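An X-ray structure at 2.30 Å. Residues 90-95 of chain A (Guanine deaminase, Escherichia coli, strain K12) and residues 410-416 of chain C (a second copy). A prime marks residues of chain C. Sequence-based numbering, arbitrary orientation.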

# COMPACT_ATOMS: atom_id res chain seq x y z
N MET A 90 3.48 2.02 17.74
CA MET A 90 3.69 0.58 17.85
C MET A 90 4.49 0.04 16.67
O MET A 90 4.09 0.20 15.51
CB MET A 90 2.35 -0.13 17.95
CG MET A 90 2.38 -1.38 18.82
SD MET A 90 1.01 -2.50 18.50
CE MET A 90 -0.33 -1.35 18.33
N VAL A 91 5.61 -0.60 16.97
CA VAL A 91 6.42 -1.31 15.98
C VAL A 91 6.37 -2.79 16.33
O VAL A 91 6.78 -3.19 17.43
CB VAL A 91 7.86 -0.79 15.95
CG1 VAL A 91 8.69 -1.59 14.94
CG2 VAL A 91 7.89 0.69 15.63
N GLY A 92 5.87 -3.60 15.42
CA GLY A 92 5.73 -5.03 15.64
C GLY A 92 6.78 -5.84 14.92
O GLY A 92 7.31 -5.44 13.89
N ALA A 93 7.09 -7.01 15.49
CA ALA A 93 7.91 -7.97 14.78
C ALA A 93 7.14 -8.51 13.57
O ALA A 93 5.93 -8.29 13.42
CB ALA A 93 8.33 -9.12 15.70
N TYR A 94 7.85 -9.21 12.70
CA TYR A 94 7.24 -9.73 11.49
C TYR A 94 6.51 -11.04 11.77
O TYR A 94 6.96 -11.86 12.57
CB TYR A 94 8.29 -9.95 10.40
N GLY A 95 5.36 -11.21 11.13
CA GLY A 95 4.71 -12.50 11.03
C GLY A 95 3.79 -12.89 12.17
O GLY A 95 3.04 -13.86 12.02
N VAL C 410 16.28 -5.31 12.95
CA VAL C 410 15.06 -5.86 12.38
C VAL C 410 13.91 -4.86 12.51
O VAL C 410 13.10 -4.72 11.59
CB VAL C 410 14.71 -7.20 13.06
CG1 VAL C 410 13.37 -7.71 12.57
CG2 VAL C 410 15.79 -8.23 12.76
N ASP C 411 13.85 -4.14 13.63
CA ASP C 411 12.84 -3.11 13.80
C ASP C 411 13.00 -2.00 12.76
O ASP C 411 12.01 -1.54 12.18
CB ASP C 411 12.92 -2.53 15.21
CG ASP C 411 12.29 -3.42 16.24
OD1 ASP C 411 11.66 -4.43 15.85
OD2 ASP C 411 12.44 -3.12 17.45
N LYS C 412 14.24 -1.59 12.51
CA LYS C 412 14.48 -0.52 11.54
C LYS C 412 14.08 -0.96 10.14
O LYS C 412 13.40 -0.21 9.41
CB LYS C 412 15.96 -0.12 11.54
CG LYS C 412 16.60 0.11 12.90
CD LYS C 412 16.30 1.48 13.48
CE LYS C 412 17.33 1.85 14.54
NZ LYS C 412 18.72 1.73 14.03
N LEU C 413 14.47 -2.18 9.76
CA LEU C 413 14.10 -2.70 8.44
C LEU C 413 12.59 -2.85 8.30
O LEU C 413 12.03 -2.54 7.24
CB LEU C 413 14.80 -4.04 8.20
CG LEU C 413 16.30 -3.95 7.92
CD1 LEU C 413 16.92 -5.34 7.85
CD2 LEU C 413 16.57 -3.17 6.64
N PHE C 414 11.92 -3.28 9.36
CA PHE C 414 10.47 -3.44 9.29
C PHE C 414 9.78 -2.09 9.14
O PHE C 414 8.80 -1.96 8.39
CB PHE C 414 9.97 -4.19 10.52
CG PHE C 414 8.54 -4.63 10.41
CD1 PHE C 414 8.21 -5.72 9.62
CD2 PHE C 414 7.53 -3.96 11.08
CE1 PHE C 414 6.89 -6.13 9.51
CE2 PHE C 414 6.21 -4.36 10.97
CZ PHE C 414 5.89 -5.45 10.18
N VAL C 415 10.24 -1.07 9.88
CA VAL C 415 9.66 0.26 9.74
C VAL C 415 9.87 0.78 8.32
O VAL C 415 8.94 1.32 7.69
CB VAL C 415 10.24 1.22 10.80
CG1 VAL C 415 10.05 2.66 10.37
CG2 VAL C 415 9.56 0.97 12.14
N MET C 416 11.08 0.63 7.79
CA MET C 416 11.34 1.05 6.42
C MET C 416 10.41 0.34 5.44
O MET C 416 9.91 0.95 4.49
CB MET C 416 12.79 0.76 6.02
CG MET C 416 13.85 1.72 6.54
SD MET C 416 13.38 3.46 6.54
CE MET C 416 13.03 3.77 4.80

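The contact joins an extended, irregular segment of chain A to one side of a helix in chain C, and it is made almost entirely by van der Waals packing; the modelled atoms form no hydrogen bond across it. Together the two stretches bury 280 Å². The helical segment is held by its own backbone ladder, in which Phe414′ N donates to Val410′ O and Val415′ N to Asp411′ O, both at 2.9 Å. The spacing of the helix therefore sets which side chains meet chain A: Asp411′, Phe414′ and Val415′ reach it, whereas Lys412′ points away and Leu413′ and Met416′ lie out of reach.

Phe414′ is the centre of the contact. Its CA-to-CB bond points toward chain A, and the t rotamer (chi1 -169°) extends the ring in that direction, up to the backbone of Gly92 and Tyr94. With chi2 at 76°, close to the perpendicular setting usual for phenylalanine, one face of the ring is presented to the carbonyl of Gly92, whose O atom lies 3.2 Å from Phe414′ CD2. This is the closest approach between the stretches. Gly92 has no side chain, so its contribution comes from the backbone alone. Further along, the ring meets Tyr94, with CA 4.1 Å and CB 4.2 Å from Phe414′ CE1. The Tyr94 side chain is not modelled beyond CB, so the apolar contact described here involves CB only. Ala93 is more peripheral: its CB points away from the helix, and its carbonyl O comes no nearer than 4.3 Å, to Phe414′ CZ.

Val91 provides the other main side-chain contribution. Its CA-to-CB bond points toward the helix, and in the t rotamer (chi1 178°) both methyls of Val91, CG1 and CG2, lie 3.9 Å from Val415′ CG2, and Val91 CG1 also comes within 4.2 Å of Asp411′ OD1. Val415′ leaves its helix sideways to chain A, yet with chi1 at 160°, in the t well, its CG2 methyl still extends to Val91.

Asp411′ also sets out sideways, but its m rotamer (chi1 -78°) brings the carboxylate nearer to chain A. The approach of Asp411′ OD1 to the Val91 methyl is a loose van der Waals contact, and the carboxylate makes no hydrogen bond to the modelled atoms of the chain A stretch. At the ends of the chain A segment, Met90 and Gly95 make no contact; the positive phi of Gly95 (86°) is a conformation that favours glycine regardless of the neighbouring helix.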